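Local coordinates for nonsense-mediated mRNA decay protein 2 (Saccharomyces cerevisiae, PDB 4LUN) that takes part, as a whole protein whose N-terminal MIF4G domain is described here, in nonsense-mediated decay of mRNAs containing premature stop codons, at residues R5-L9 with V94-S98; F40-K45 with E71-V76; L60-E66 with R103-R107. The contacts are given in a common frame with arbitrary orientation. Numbering follows the deposited sequence.

Interaction 1 (R5-L9 with V94-S98); sequences RKKEL and VEIIS
Leu9, Glu95 and Arg5 carry most of this contact between two nearly parallel helices. Residues 5-9 lie on helix 3-17 and residues 94-98 on helix 87-104; both segments are regular alpha-helix, their axes 11.9 Å apart at closest and crossing at 15°, with Leu9 CA and Ser98 CA 7.2 Å apart.

Leu9, in the mt rotamer, points toward the second helix and fits against it with both methyls: CD1 lies 4.1 Å from Val94 CG1 and also 4.1 Å from Glu95 OE2, while CD2 is 3.9 Å from Ser98 CB. Ser98 OG turns back to its own helix, 2.8 Å from Val94 O, and also bonds to Asn13 one turn beyond Leu9.

One turn before Leu9, Arg5 (chi1 t, chi2 p) reaches across to Glu95, whose m, m side chain swings in from a sideways start. The carboxylate meets the edge of the guanidinium in a two-pronged salt bridge, Arg5 NE to Glu95 OE2 3.1 Å and Arg5 NH2 to Glu95 OE1 3.0 Å. Arg5 NH1 donates to Glu8 OE1 at 2.9 Å, a salt bridge within the first helix, so one guanidinium joins acids from both helices.

Helix 3-17 thus lies beside helix 87-104 of the HEAT-repeat-type array of the MIF4G domain; the bidentate ion pair makes the polar part directional, while Leu9 adds a modest apolar contact.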
# COMPACT_ATOMS: atom_id res chain seq x y z
N ARG A 5 5.87 -20.81 2.20
CA ARG A 5 6.02 -20.49 0.79
C ARG A 5 6.62 -19.10 0.59
O ARG A 5 7.41 -18.88 -0.34
CB ARG A 5 4.66 -20.58 0.07
CG ARG A 5 4.72 -20.29 -1.42
CD ARG A 5 5.70 -21.21 -2.14
NE ARG A 5 5.75 -20.91 -3.57
CZ ARG A 5 6.66 -21.40 -4.40
NH1 ARG A 5 7.61 -22.21 -3.96
NH2 ARG A 5 6.61 -21.07 -5.69
N LYS A 6 6.27 -18.16 1.46
CA LYS A 6 6.90 -16.84 1.44
C LYS A 6 8.40 -16.98 1.60
O LYS A 6 9.18 -16.36 0.87
CB LYS A 6 6.36 -15.95 2.56
CG LYS A 6 5.02 -15.28 2.28
CD LYS A 6 4.71 -14.23 3.34
CE LYS A 6 3.43 -13.49 3.03
NZ LYS A 6 2.40 -14.39 2.46
N LYS A 7 8.82 -17.81 2.55
CA LYS A 7 10.24 -18.00 2.82
C LYS A 7 10.95 -18.73 1.67
O LYS A 7 12.09 -18.40 1.32
CB LYS A 7 10.45 -18.69 4.17
CG LYS A 7 10.05 -17.81 5.35
CD LYS A 7 10.21 -18.53 6.69
CE LYS A 7 8.86 -18.77 7.34
NZ LYS A 7 8.74 -18.07 8.66
N GLU A 8 10.27 -19.71 1.07
CA GLU A 8 10.80 -20.39 -0.10
C GLU A 8 11.10 -19.41 -1.23
O GLU A 8 12.18 -19.42 -1.82
CB GLU A 8 9.80 -21.43 -0.63
CG GLU A 8 9.68 -22.70 0.20
CD GLU A 8 8.73 -23.71 -0.44
OE1 GLU A 8 8.53 -23.64 -1.67
OE2 GLU A 8 8.19 -24.56 0.29
N LEU A 9 10.11 -18.56 -1.53
CA LEU A 9 10.26 -17.55 -2.58
C LEU A 9 11.31 -16.52 -2.20
O LEU A 9 12.09 -16.08 -3.06
CB LEU A 9 8.93 -16.83 -2.82
CG LEU A 9 7.86 -17.62 -3.59
CD1 LEU A 9 6.56 -16.84 -3.60
CD2 LEU A 9 8.33 -17.90 -5.01
N VAL A 94 2.04 -12.35 -7.08
CA VAL A 94 3.30 -12.60 -6.39
C VAL A 94 4.10 -13.74 -7.04
O VAL A 94 5.31 -13.62 -7.23
CB VAL A 94 3.09 -12.91 -4.89
CG1 VAL A 94 4.38 -13.40 -4.25
CG2 VAL A 94 2.55 -11.67 -4.16
N GLU A 95 3.43 -14.83 -7.38
CA GLU A 95 4.11 -15.97 -8.00
C GLU A 95 4.64 -15.62 -9.39
O GLU A 95 5.75 -16.01 -9.75
CB GLU A 95 3.17 -17.17 -8.10
CG GLU A 95 2.80 -17.79 -6.76
CD GLU A 95 3.86 -18.74 -6.23
OE1 GLU A 95 4.87 -18.99 -6.93
OE2 GLU A 95 3.67 -19.25 -5.11
N ILE A 96 3.84 -14.89 -10.16
CA ILE A 96 4.23 -14.46 -11.50
C ILE A 96 5.40 -13.48 -11.47
O ILE A 96 6.36 -13.63 -12.23
CB ILE A 96 3.03 -13.81 -12.22
CG1 ILE A 96 1.93 -14.85 -12.43
CG2 ILE A 96 3.46 -13.19 -13.53
CD1 ILE A 96 0.57 -14.25 -12.73
N ILE A 97 5.35 -12.48 -10.60
CA ILE A 97 6.45 -11.53 -10.50
C ILE A 97 7.71 -12.22 -10.00
O ILE A 97 8.80 -11.91 -10.47
CB ILE A 97 6.10 -10.32 -9.60
CG1 ILE A 97 4.92 -9.55 -10.18
CG2 ILE A 97 7.30 -9.39 -9.45
CD1 ILE A 97 5.15 -9.05 -11.58
N SER A 98 7.57 -13.15 -9.07
CA SER A 98 8.71 -13.91 -8.56
C SER A 98 9.39 -14.70 -9.67
O SER A 98 10.62 -14.75 -9.74
CB SER A 98 8.31 -14.84 -7.41
OG SER A 98 7.93 -14.10 -6.27

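Interaction 2 (F40-K45 with E71-V76); sequences FIKKLK and EIIVTV
This is apolar side-by-side packing of two nearly parallel helices, between the C-terminal part of helix 34-44 and helix 69-81, with a third helix, 52-60, between them in sequence. The axes of the short helical segments 40-44 and 71-76 run 12° apart in direction and approach to 10.1 Å. The nearest CA atoms are those of Ile41 and Ile72 (6.6 Å), Leu44 and Val76 (6.9 Å), and Lys45 and Thr75 (6.8 Å).

Ile41, in the mm rotamer, points toward helix 69-81: its CD1 sits 3.6 Å from Ile72 CG1, and its CG2 lies 3.7 Å from Glu71 OE2 and 3.9 Å from Thr75 OG1. One turn on, Leu44 (mt) spreads over the same helix, with CD1 4.0 Å from Ile72 CG2 and 3.8 Å from Val76 CG2, and CB 3.8 Å from Thr75 CG2. Parallel helices joined through an intervening one suit the HEAT-repeat character of this MIF4G domain, in which successive helices stack into an array; Leu56 of helix 52-60 touches both Phe40 and Leu44, while Ile97 and Leu100 of helix 87-104 pack on Val76.

Thr75 (chi1 m) turns its hydroxyl onto its own helix, OG1 donating to Glu71 O at 2.8 Å, so that its CG2 methyl faces the neighbour and also meets Lys45 CG at 3.8 Å. At the other end Phe40, chi1 t, brings CE2 to 3.9 Å from Ile72 CD1.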
# COMPACT_ATOMS: atom_id res chain seq x y z
N PHE A 40 2.98 -14.65 -24.95
CA PHE A 40 3.24 -14.40 -23.53
C PHE A 40 2.68 -13.04 -23.09
O PHE A 40 2.05 -12.95 -22.03
CB PHE A 40 4.74 -14.49 -23.24
CG PHE A 40 5.09 -14.31 -21.78
CD1 PHE A 40 4.86 -15.32 -20.87
CD2 PHE A 40 5.65 -13.12 -21.33
CE1 PHE A 40 5.17 -15.15 -19.53
CE2 PHE A 40 5.96 -12.95 -19.99
CZ PHE A 40 5.72 -13.97 -19.09
N ILE A 41 2.91 -12.01 -23.89
CA ILE A 41 2.40 -10.67 -23.59
C ILE A 41 0.88 -10.67 -23.49
O ILE A 41 0.30 -10.04 -22.60
CB ILE A 41 2.83 -9.64 -24.65
CG1 ILE A 41 4.34 -9.49 -24.69
CG2 ILE A 41 2.19 -8.27 -24.37
CD1 ILE A 41 4.94 -9.06 -23.39
N LYS A 42 0.23 -11.36 -24.42
CA LYS A 42 -1.23 -11.47 -24.42
C LYS A 42 -1.74 -12.15 -23.16
O LYS A 42 -2.78 -11.77 -22.62
CB LYS A 42 -1.73 -12.23 -25.65
CG LYS A 42 -1.94 -11.36 -26.86
CD LYS A 42 -2.62 -12.13 -27.98
CE LYS A 42 -1.61 -12.67 -28.98
NZ LYS A 42 -2.24 -13.59 -29.96
N LYS A 43 -1.01 -13.15 -22.69
CA LYS A 43 -1.38 -13.84 -21.46
C LYS A 43 -1.24 -12.90 -20.25
O LYS A 43 -2.10 -12.88 -19.36
CB LYS A 43 -0.55 -15.11 -21.28
CG LYS A 43 -1.32 -16.25 -20.63
CD LYS A 43 -0.48 -17.52 -20.58
CE LYS A 43 -0.43 -18.20 -21.93
NZ LYS A 43 0.83 -19.00 -22.09
N LEU A 44 -0.16 -12.12 -20.22
CA LEU A 44 0.06 -11.14 -19.15
C LEU A 44 -1.08 -10.13 -19.10
O LEU A 44 -1.58 -9.78 -18.02
CB LEU A 44 1.39 -10.39 -19.35
CG LEU A 44 2.71 -11.08 -19.02
CD1 LEU A 44 3.87 -10.14 -19.33
CD2 LEU A 44 2.75 -11.53 -17.57
N LYS A 45 -1.47 -9.66 -20.28
CA LYS A 45 -2.47 -8.61 -20.44
C LYS A 45 -3.87 -9.01 -20.01
O LYS A 45 -4.74 -8.15 -19.87
CB LYS A 45 -2.50 -8.13 -21.89
CG LYS A 45 -1.68 -6.89 -22.15
CD LYS A 45 -1.69 -6.53 -23.62
CE LYS A 45 -0.96 -5.22 -23.85
NZ LYS A 45 -0.34 -5.15 -25.21
N GLU A 71 8.98 -4.48 -23.23
CA GLU A 71 7.54 -4.59 -23.35
C GLU A 71 6.91 -5.35 -22.19
O GLU A 71 5.81 -5.02 -21.74
CB GLU A 71 7.16 -5.25 -24.68
CG GLU A 71 5.69 -5.57 -24.80
CD GLU A 71 5.27 -5.82 -26.23
OE1 GLU A 71 6.16 -5.95 -27.09
OE2 GLU A 71 4.05 -5.88 -26.48
N ILE A 72 7.61 -6.37 -21.69
CA ILE A 72 7.12 -7.14 -20.55
C ILE A 72 7.07 -6.26 -19.30
O ILE A 72 6.11 -6.31 -18.54
CB ILE A 72 8.02 -8.36 -20.27
CG1 ILE A 72 7.84 -9.43 -21.35
CG2 ILE A 72 7.68 -8.97 -18.91
CD1 ILE A 72 8.79 -10.60 -21.21
N ILE A 73 8.11 -5.46 -19.12
CA ILE A 73 8.19 -4.54 -17.98
C ILE A 73 7.03 -3.55 -17.96
O ILE A 73 6.35 -3.40 -16.94
CB ILE A 73 9.53 -3.78 -17.99
CG1 ILE A 73 10.68 -4.74 -17.70
CG2 ILE A 73 9.51 -2.63 -16.98
CD1 ILE A 73 12.03 -4.19 -18.08
N VAL A 74 6.79 -2.88 -19.09
CA VAL A 74 5.65 -1.97 -19.21
C VAL A 74 4.31 -2.68 -19.01
O VAL A 74 3.45 -2.21 -18.27
CB VAL A 74 5.63 -1.26 -20.58
CG1 VAL A 74 4.36 -0.42 -20.73
CG2 VAL A 74 6.87 -0.39 -20.72
N THR A 75 4.15 -3.83 -19.66
CA THR A 75 2.92 -4.61 -19.53
C THR A 75 2.64 -5.03 -18.10
O THR A 75 1.53 -4.85 -17.58
CB THR A 75 2.95 -5.85 -20.43
OG1 THR A 75 3.09 -5.45 -21.80
CG2 THR A 75 1.67 -6.67 -20.27
N VAL A 76 3.66 -5.59 -17.44
CA VAL A 76 3.53 -6.04 -16.06
C VAL A 76 3.29 -4.86 -15.11
O VAL A 76 2.52 -4.98 -14.15
CB VAL A 76 4.77 -6.86 -15.64
CG1 VAL A 76 5.04 -6.73 -14.16
CG2 VAL A 76 4.59 -8.33 -16.03

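Interaction 3 (L60-E66 with R103-R107); sequences LSEASLE and RFNGR
Residues 60-66 form an irregular link from the end of helix 52-60 toward helix 69-81, and residues 103-107 make the sharp junction between helices 87-104 and 106-116, so in this HEAT-repeat-type helical array one inter-helix connection packs on another. Ala63 and Ser64 are extended, with phi/psi of -95/143° and -95/107°; Leu65 (-106/6°) then leaves the extended path and Glu66 enters a 3-10 turn. On the other side of the contact, Arg103 and Phe104 end one helix; Asn105, with phi 51°, breaks it, and Gly106 and Arg107 begin the next. Leu60 CA is 7.4 Å from Arg103 CA, and Glu66 CA 8.4 Å from Phe104 CA.

Arg103 buries the most area here. With its first three chi angles all m, it curls so that NH1 donates to two backbone carbonyls: the bond to Leu60 O is unusually short at 2.3 Å and bent (137°), that to Ala63 O, 3.0 Å and 162°, more regular. Its CG also lies 3.8 Å from Leu60 CD2. Phe104 (chi1 m) fits between leucines, its CE2 4.1 Å from Leu60 CD2 and its CZ 3.9 Å from Leu65 CB; the ring edge meets the Glu66 carboxylate, CE1 to OE2 3.7 Å. That carboxylate is held by Arg107 in a bidentate salt bridge: Arg107 NE donates to Glu66 OE1 at 2.9 Å and Arg107 NH2 to Glu66 OE2 at 3.0 Å.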
# COMPACT_ATOMS: atom_id res chain seq x y z
N LEU A 60 7.73 -19.15 -19.01
CA LEU A 60 9.01 -18.69 -18.50
C LEU A 60 10.06 -19.79 -18.52
O LEU A 60 11.26 -19.52 -18.59
CB LEU A 60 8.86 -18.12 -17.09
CG LEU A 60 8.33 -16.69 -17.09
CD1 LEU A 60 7.84 -16.28 -15.71
CD2 LEU A 60 9.42 -15.76 -17.58
N SER A 61 9.60 -21.04 -18.46
CA SER A 61 10.52 -22.17 -18.51
C SER A 61 10.68 -22.71 -19.92
O SER A 61 11.45 -23.64 -20.15
CB SER A 61 10.08 -23.28 -17.56
OG SER A 61 9.00 -24.03 -18.10
N GLU A 62 9.94 -22.14 -20.88
CA GLU A 62 10.00 -22.63 -22.26
C GLU A 62 10.37 -21.54 -23.26
O GLU A 62 11.04 -21.80 -24.26
CB GLU A 62 8.65 -23.25 -22.66
CG GLU A 62 8.36 -24.58 -21.99
CD GLU A 62 6.96 -25.09 -22.28
OE1 GLU A 62 6.20 -24.39 -22.97
OE2 GLU A 62 6.63 -26.20 -21.82
N ALA A 63 9.93 -20.31 -22.99
CA ALA A 63 10.16 -19.21 -23.92
C ALA A 63 11.40 -18.40 -23.57
O ALA A 63 11.71 -18.20 -22.40
CB ALA A 63 8.94 -18.30 -23.97
N SER A 64 12.09 -17.96 -24.61
CA SER A 64 13.15 -16.98 -24.49
C SER A 64 12.53 -15.62 -24.75
O SER A 64 12.19 -15.29 -25.89
CB SER A 64 14.25 -17.23 -25.51
OG SER A 64 15.13 -16.11 -25.59
N LEU A 65 12.38 -14.85 -23.69
CA LEU A 65 11.61 -13.61 -23.71
C LEU A 65 12.50 -12.37 -23.68
O LEU A 65 12.00 -11.24 -23.59
CB LEU A 65 10.68 -13.60 -22.50
CG LEU A 65 9.62 -14.70 -22.44
CD1 LEU A 65 9.11 -14.90 -21.03
CD2 LEU A 65 8.47 -14.35 -23.36
N GLU A 66 13.81 -12.57 -23.76
CA GLU A 66 14.79 -11.49 -23.59
C GLU A 66 14.56 -10.25 -24.47
O GLU A 66 14.68 -9.11 -24.00
CB GLU A 66 16.21 -12.02 -23.81
CG GLU A 66 17.30 -11.15 -23.22
CD GLU A 66 17.32 -11.21 -21.70
OE1 GLU A 66 17.39 -10.14 -21.06
OE2 GLU A 66 17.27 -12.33 -21.15
N ARG A 103 13.91 -15.25 -13.41
CA ARG A 103 14.44 -15.40 -14.76
C ARG A 103 15.40 -14.27 -15.13
O ARG A 103 16.46 -14.51 -15.72
CB ARG A 103 13.31 -15.45 -15.79
CG ARG A 103 12.70 -16.83 -16.05
CD ARG A 103 13.60 -17.73 -16.90
NE ARG A 103 14.15 -17.06 -18.09
CZ ARG A 103 13.60 -17.09 -19.30
NH1 ARG A 103 12.47 -17.74 -19.52
NH2 ARG A 103 14.19 -16.44 -20.31
N PHE A 104 15.02 -13.04 -14.79
CA PHE A 104 15.75 -11.86 -15.28
C PHE A 104 16.46 -10.99 -14.24
O PHE A 104 17.22 -10.10 -14.62
CB PHE A 104 14.82 -10.99 -16.13
CG PHE A 104 14.11 -11.75 -17.22
CD1 PHE A 104 14.82 -12.26 -18.30
CD2 PHE A 104 12.74 -11.96 -17.15
CE1 PHE A 104 14.17 -12.97 -19.29
CE2 PHE A 104 12.09 -12.67 -18.15
CZ PHE A 104 12.80 -13.17 -19.22
N ASN A 105 16.24 -11.24 -12.95
CA ASN A 105 16.81 -10.37 -11.91
C ASN A 105 16.54 -8.88 -12.16
O ASN A 105 15.47 -8.49 -12.61
CB ASN A 105 18.32 -10.64 -11.74
CG ASN A 105 18.96 -9.81 -10.64
OD1 ASN A 105 18.49 -9.80 -9.50
ND2 ASN A 105 19.99 -9.05 -10.99
N GLY A 106 17.56 -8.06 -11.91
CA GLY A 106 17.45 -6.63 -11.77
C GLY A 106 17.10 -5.92 -13.04
O GLY A 106 16.45 -4.89 -13.00
N ARG A 107 17.52 -6.45 -14.19
CA ARG A 107 17.16 -5.80 -15.44
C ARG A 107 15.65 -5.82 -15.68
O ARG A 107 15.14 -5.02 -16.45
CB ARG A 107 17.95 -6.36 -16.64
CG ARG A 107 17.76 -7.84 -16.90
CD ARG A 107 18.77 -8.34 -17.94
NE ARG A 107 18.41 -9.66 -18.43
CZ ARG A 107 18.80 -10.80 -17.88
NH1 ARG A 107 19.58 -10.79 -16.81
NH2 ARG A 107 18.41 -11.96 -18.39

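How the interactions relate
The three contacts knit the N-terminal part of the helical domain into one block. Interactions 2 and 3 are neighbours, centres 12 Å apart, and share a core: Leu65 CD2 packs 3.7 Å from Phe40 CD2 and Leu65 CB 3.8 Å from Ile72 CD1. A second, more peripheral touch brings Ile73 CD1 to 3.6 Å from Arg107 O. Interaction 1 touches interaction 2 through Ile97 CD1 and Val76 CG1, 3.5 Å apart, although their centres are 19 Å apart. Interactions 1 and 3 draw on the same helix, 87-104, but do not touch; their nearest atoms are about 5 Å apart. Along the chain, interaction 2 is nested within the loop closed by interaction 1, whereas interaction 3 crosses both.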